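Local coordinates for protein ribosomal RNA small subunit methyltransferase E (Bacillus subtilis, PDB 1VHK) that probably methylates the N3 position of a specific uridine in 16S ribosomal RNA, using S-adenosyl-L-methionine and acting on the assembled 30S subunit, at residues K12-E16 and V69-T73; E78-V83 and I247-E252. All coordinates share one frame. Numbering follows the deposited sequence.

Contact 1: residues K12-E16 and V69-T73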
loop_
_atom_site.group_PDB
_atom_site.type_symbol
_atom_site.label_atom_id
_atom_site.label_comp_id
_atom_site.label_asym_id
_atom_site.label_seq_id
_atom_site.Cartn_x
_atom_site.Cartn_y
_atom_site.Cartn_z
ATOM N N LYS A 12 -26.843 -4.003 -11.338
ATOM C CA LYS A 12 -27.038 -5.454 -11.459
ATOM C C LYS A 12 -28.412 -5.753 -12.066
ATOM O O LYS A 12 -28.504 -6.492 -13.052
ATOM C CB LYS A 12 -26.843 -6.235 -10.176
ATOM C CG LYS A 12 -27.164 -7.734 -10.362
ATOM C CD LYS A 12 -27.092 -8.449 -9.025
ATOM C CE LYS A 12 -27.752 -9.822 -9.114
ATOM N NZ LYS A 12 -27.609 -10.531 -7.815
ATOM N N GLN A 13 -29.476 -5.155 -11.529
ATOM C CA GLN A 13 -30.811 -5.416 -12.052
ATOM C C GLN A 13 -31.009 -5.068 -13.500
ATOM O O GLN A 13 -31.748 -5.791 -14.204
ATOM C CB GLN A 13 -31.885 -4.833 -11.125
ATOM C CG GLN A 13 -31.827 -5.540 -9.749
ATOM C CD GLN A 13 -33.066 -5.302 -8.923
ATOM O OE1 GLN A 13 -33.658 -4.224 -8.988
ATOM N NE2 GLN A 13 -33.466 -6.299 -8.140
ATOM N N GLN A 14 -30.300 -4.083 -14.052
ATOM C CA GLN A 14 -30.375 -3.776 -15.473
ATOM C C GLN A 14 -29.675 -4.856 -16.297
ATOM O O GLN A 14 -30.052 -5.083 -17.439
ATOM C CB GLN A 14 -29.789 -2.416 -15.826
ATOM C CG GLN A 14 -30.532 -1.209 -15.330
ATOM C CD GLN A 14 -29.887 0.116 -15.658
ATOM O OE1 GLN A 14 -28.668 0.278 -15.714
ATOM N NE2 GLN A 14 -30.722 1.131 -15.886
ATOM N N ILE A 15 -28.635 -5.486 -15.773
ATOM C CA ILE A 15 -27.938 -6.547 -16.501
ATOM C C ILE A 15 -28.718 -7.850 -16.447
ATOM O O ILE A 15 -28.621 -8.686 -17.343
ATOM C CB ILE A 15 -26.520 -6.762 -15.937
ATOM C CG1 ILE A 15 -25.734 -5.453 -16.030
ATOM C CG2 ILE A 15 -25.806 -7.893 -16.644
ATOM C CD1 ILE A 15 -24.380 -5.456 -15.379
ATOM N N GLU A 16 -29.498 -8.034 -15.387
ATOM C CA GLU A 16 -30.333 -9.214 -15.217
ATOM C C GLU A 16 -31.539 -9.126 -16.159
ATOM O O GLU A 16 -32.071 -10.119 -16.636
ATOM C CB GLU A 16 -30.811 -9.323 -13.768
ATOM C CG GLU A 16 -29.716 -9.650 -12.773
ATOM C CD GLU A 16 -30.117 -10.735 -11.791
ATOM O OE1 GLU A 16 -29.799 -11.917 -12.054
ATOM O OE2 GLU A 16 -30.741 -10.390 -10.765
ATOM N N VAL A 69 -23.641 -13.455 -18.672
ATOM C CA VAL A 69 -23.099 -13.610 -17.317
ATOM C C VAL A 69 -23.134 -15.066 -16.905
ATOM O O VAL A 69 -24.192 -15.668 -16.778
ATOM C CB VAL A 69 -23.670 -12.675 -16.266
ATOM C CG1 VAL A 69 -24.883 -11.928 -16.736
ATOM C CG2 VAL A 69 -23.944 -13.386 -14.933
ATOM N N ILE A 70 -21.957 -15.651 -16.679
ATOM C CA ILE A 70 -21.916 -17.062 -16.286
ATOM C C ILE A 70 -21.905 -17.276 -14.793
ATOM O O ILE A 70 -22.278 -18.358 -14.307
ATOM C CB ILE A 70 -20.756 -17.769 -17.003
ATOM C CG1 ILE A 70 -19.416 -17.185 -16.606
ATOM C CG2 ILE A 70 -20.983 -17.638 -18.513
ATOM C CD1 ILE A 70 -18.182 -17.790 -17.249
ATOM N N GLU A 71 -21.731 -16.211 -13.999
ATOM C CA GLU A 71 -21.708 -16.368 -12.559
ATOM C C GLU A 71 -21.699 -15.061 -11.791
ATOM O O GLU A 71 -20.957 -14.152 -12.158
ATOM C CB GLU A 71 -20.421 -17.148 -12.171
ATOM C CG GLU A 71 -20.571 -17.822 -10.816
ATOM C CD GLU A 71 -19.297 -17.883 -10.016
ATOM O OE1 GLU A 71 -19.347 -17.485 -8.826
ATOM O OE2 GLU A 71 -18.256 -18.333 -10.516
ATOM N N TRP A 72 -22.543 -14.953 -10.766
ATOM C CA TRP A 72 -22.525 -13.773 -9.873
ATOM C C TRP A 72 -21.653 -14.164 -8.671
ATOM O O TRP A 72 -22.077 -15.003 -7.881
ATOM C CB TRP A 72 -23.925 -13.397 -9.401
ATOM C CG TRP A 72 -24.710 -12.716 -10.494
ATOM C CD1 TRP A 72 -25.662 -13.283 -11.300
ATOM C CD2 TRP A 72 -24.476 -11.403 -10.999
ATOM N NE1 TRP A 72 -26.077 -12.362 -12.239
ATOM C CE2 TRP A 72 -25.376 -11.209 -12.073
ATOM C CE3 TRP A 72 -23.664 -10.347 -10.608
ATOM C CZ2 TRP A 72 -25.439 -10.006 -12.779
ATOM C CZ3 TRP A 72 -23.737 -9.153 -11.307
ATOM C CH2 TRP A 72 -24.614 -8.989 -12.389
ATOM N N THR A 73 -20.435 -13.660 -8.626
ATOM C CA THR A 73 -19.483 -14.042 -7.619
ATOM C C THR A 73 -19.856 -13.749 -6.187
ATOM O O THR A 73 -19.289 -14.412 -5.306
ATOM C CB THR A 73 -18.080 -13.449 -7.896
ATOM O OG1 THR A 73 -18.084 -12.028 -7.636
ATOM C CG2 THR A 73 -17.729 -13.697 -9.353
#
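An extended lysine lies along one face of a tryptophan: the all-trans side chain of Lys12 makes a CH-pi contact through CG, 3.8 Å from the centroid of the Trp72 six-membered ring, and a cation-pi contact through NZ, 4.6 Å from the centroid of its five-membered ring. The pair joins the single-turn helix 12-16 to strand 64-72 in the mixed sheet of the PUA-like domain. The segments run at 144° with axes 11.9 Å apart, so side chains make the contact, Lys12 and Ile15 from the helix meeting Trp72 and Val69. A classic beta bulge, Ile70 and Glu71 both facing Lys54, interrupts the alternation and lets Val69 and Trp72 point to the same helix. One turn beyond Lys12, Ile15 sits opposite Val69, buried, and also meets the Trp72 ring obliquely. Phe51 touches both Lys12 and Trp72, and the backbone N of Lys12 hydrogen-bonds to the Asp49 side chain. The closest apolar approach of Ile15 to the strand is CG2 to Val69 CG1, 4.1 Å.

Contact 2: residues E78-V83 and I247-E252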
loop_
_atom_site.group_PDB
_atom_site.type_symbol
_atom_site.label_atom_id
_atom_site.label_comp_id
_atom_site.label_asym_id
_atom_site.label_seq_id
_atom_site.Cartn_x
_atom_site.Cartn_y
_atom_site.Cartn_z
ATOM N N GLU A 78 -14.466 -4.466 -0.564
ATOM C CA GLU A 78 -14.386 -3.090 -0.070
ATOM C C GLU A 78 -14.043 -3.017 1.404
ATOM O O GLU A 78 -14.351 -3.924 2.183
ATOM C CB GLU A 78 -15.667 -2.336 -0.398
ATOM C CG GLU A 78 -15.875 -1.982 -1.859
ATOM C CD GLU A 78 -14.796 -1.197 -2.550
ATOM O OE1 GLU A 78 -14.294 -0.155 -2.042
ATOM O OE2 GLU A 78 -14.383 -1.596 -3.673
ATOM N N LEU A 79 -13.246 -2.015 1.791
ATOM C CA LEU A 79 -12.943 -1.829 3.219
ATOM C C LEU A 79 -14.268 -1.681 3.984
ATOM O O LEU A 79 -15.154 -0.972 3.497
ATOM C CB LEU A 79 -12.170 -0.546 3.458
ATOM C CG LEU A 79 -10.677 -0.487 3.413
ATOM C CD1 LEU A 79 -10.190 0.903 3.850
ATOM C CD2 LEU A 79 -10.008 -1.587 4.217
ATOM N N PRO A 80 -14.320 -2.147 5.218
ATOM C CA PRO A 80 -15.533 -2.000 6.016
ATOM C C PRO A 80 -15.840 -0.558 6.313
ATOM O O PRO A 80 -16.981 -0.260 6.666
ATOM C CB PRO A 80 -15.275 -2.754 7.299
ATOM C CG PRO A 80 -13.881 -3.234 7.243
ATOM C CD PRO A 80 -13.304 -2.938 5.904
ATOM N N ILE A 81 -14.872 0.360 6.250
ATOM C CA ILE A 81 -15.199 1.759 6.532
ATOM C C ILE A 81 -14.722 2.644 5.376
ATOM O O ILE A 81 -13.743 2.271 4.735
ATOM C CB ILE A 81 -14.573 2.276 7.834
ATOM C CG1 ILE A 81 -13.109 2.617 7.636
ATOM C CG2 ILE A 81 -14.734 1.275 8.978
ATOM C CD1 ILE A 81 -12.426 3.259 8.806
ATOM N N LYS A 82 -15.385 3.775 5.191
ATOM C CA LYS A 82 -15.060 4.715 4.130
ATOM C C LYS A 82 -13.900 5.618 4.471
ATOM O O LYS A 82 -13.992 6.489 5.347
ATOM C CB LYS A 82 -16.304 5.579 3.816
ATOM C CG LYS A 82 -17.433 4.713 3.262
ATOM C CD LYS A 82 -18.557 5.531 2.678
ATOM C CE LYS A 82 -19.606 4.612 2.037
ATOM N NZ LYS A 82 -20.510 5.367 1.116
ATOM N N VAL A 83 -12.739 5.405 3.801
ATOM C CA VAL A 83 -11.633 6.283 4.186
ATOM C C VAL A 83 -11.296 7.252 3.086
ATOM O O VAL A 83 -11.378 6.964 1.891
ATOM C CB VAL A 83 -10.494 5.659 4.952
ATOM C CG1 VAL A 83 -10.545 4.150 5.038
ATOM C CG2 VAL A 83 -9.124 6.157 4.547
ATOM N N ILE A 247 -5.480 0.187 8.504
ATOM C CA ILE A 247 -6.945 0.035 8.658
ATOM C C ILE A 247 -7.385 -1.338 8.188
ATOM O O ILE A 247 -8.226 -2.030 8.797
ATOM C CB ILE A 247 -7.674 1.206 7.986
ATOM C CG1 ILE A 247 -7.599 2.444 8.856
ATOM C CG2 ILE A 247 -9.139 0.908 7.673
ATOM C CD1 ILE A 247 -7.439 3.765 8.142
ATOM N N SER A 248 -6.810 -1.788 7.064
ATOM C CA SER A 248 -7.103 -3.097 6.522
ATOM C C SER A 248 -6.724 -4.211 7.502
ATOM O O SER A 248 -7.520 -5.138 7.734
ATOM C CB SER A 248 -6.399 -3.340 5.198
ATOM O OG SER A 248 -6.435 -4.715 4.830
ATOM N N TYR A 249 -5.563 -4.045 8.141
ATOM C CA TYR A 249 -5.096 -5.057 9.083
ATOM C C TYR A 249 -6.045 -5.197 10.259
ATOM O O TYR A 249 -6.412 -6.296 10.681
ATOM C CB TYR A 249 -3.686 -4.708 9.529
ATOM C CG TYR A 249 -3.151 -5.667 10.576
ATOM C CD1 TYR A 249 -2.626 -6.908 10.244
ATOM C CD2 TYR A 249 -3.251 -5.311 11.918
ATOM C CE1 TYR A 249 -2.179 -7.773 11.214
ATOM C CE2 TYR A 249 -2.808 -6.162 12.893
ATOM C CZ TYR A 249 -2.259 -7.384 12.542
ATOM O OH TYR A 249 -1.792 -8.183 13.564
ATOM N N GLN A 250 -6.473 -4.061 10.800
ATOM C CA GLN A 250 -7.373 -3.978 11.915
ATOM C C GLN A 250 -8.799 -4.404 11.611
ATOM O O GLN A 250 -9.429 -5.139 12.387
ATOM C CB GLN A 250 -7.397 -2.524 12.453
ATOM C CG GLN A 250 -8.519 -2.336 13.478
ATOM C CD GLN A 250 -8.127 -2.911 14.833
ATOM O OE1 GLN A 250 -8.926 -3.540 15.501
ATOM N NE2 GLN A 250 -6.899 -2.677 15.272
ATOM N N THR A 251 -9.405 -3.831 10.579
ATOM C CA THR A 251 -10.794 -4.130 10.248
ATOM C C THR A 251 -10.968 -5.397 9.441
ATOM O O THR A 251 -12.097 -5.899 9.431
ATOM C CB THR A 251 -11.485 -2.956 9.523
ATOM O OG1 THR A 251 -10.739 -2.652 8.334
ATOM C CG2 THR A 251 -11.557 -1.718 10.399
ATOM N N GLU A 252 -9.956 -5.972 8.796
ATOM C CA GLU A 252 -10.120 -7.179 8.022
ATOM C C GLU A 252 -9.269 -8.377 8.421
ATOM O O GLU A 252 -9.646 -9.518 8.092
ATOM C CB GLU A 252 -9.868 -6.902 6.530
ATOM C CG GLU A 252 -10.485 -5.641 5.980
ATOM C CD GLU A 252 -10.016 -5.352 4.570
ATOM O OE1 GLU A 252 -10.892 -5.169 3.689
ATOM O OE2 GLU A 252 -8.790 -5.347 4.330
#
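Three projections shape this contact, Leu79 and Pro80 from the loop and Ile247 from the helix; it brings the C-terminal helix 239-253 against the loop leading into strand 82-88, and the start of that strand, in the SPOUT methyltransferase domain. From the loop side, Leu79 swings its end into a hollow on the helix: CD2 lies 4.0 Å from Ser248 CA and 3.7 Å from Glu252 OE1, while CD1 is 4.0 Å from Ile247 CG2. From the helix side, Ile247 fills the matching recess, its CG2 4.2 Å from Ile81 CD1 and 4.4 Å from Val83 CG1. Beside them the puckered ring of Pro80 rides on the next helical turn, with CG only 3.3 Å from Thr251 CB and CD 3.9 Å from Glu252 CG. Thr251 OG1 donates to Ile247 O at 2.6 Å, and Ser248 OG to Glu252 OE2 at a very short 2.5 Å. Tyr242 of the second subunit hydrogen-bonds to Ser248, and Arg232 of that subunit forms a salt bridge with Glu252, so the same helix that packs here takes part in the dimer interface. Within the chain, Phe188 and Val192 of helix 187-193 cover Ile247, and strand 200-205 completes the apolar floor, Leu201 touching Ile247 and Ile203 touching both Ile247 and Val83.

The contacts follow one another in series along the chain: contact 1 closes within the PUA-like domain before contact 2 opens in the SPOUT domain, strands 64-72 and 82-88 being consecutive. Their centres are 26 Å apart and their nearest atoms about 11 Å, so they do not touch. Contact 1 is peripheral, its centre about 24 Å from that of the chain, and meets no other chain of the assembly; contact 2 is buried, its centre about 12 Å from that of the chain, and borders the second subunit. As in other SPOUT enzymes, the cofactor probably binds in the methyltransferase domain that holds contact 2, whereas PUA-like domains commonly contribute to RNA recognition.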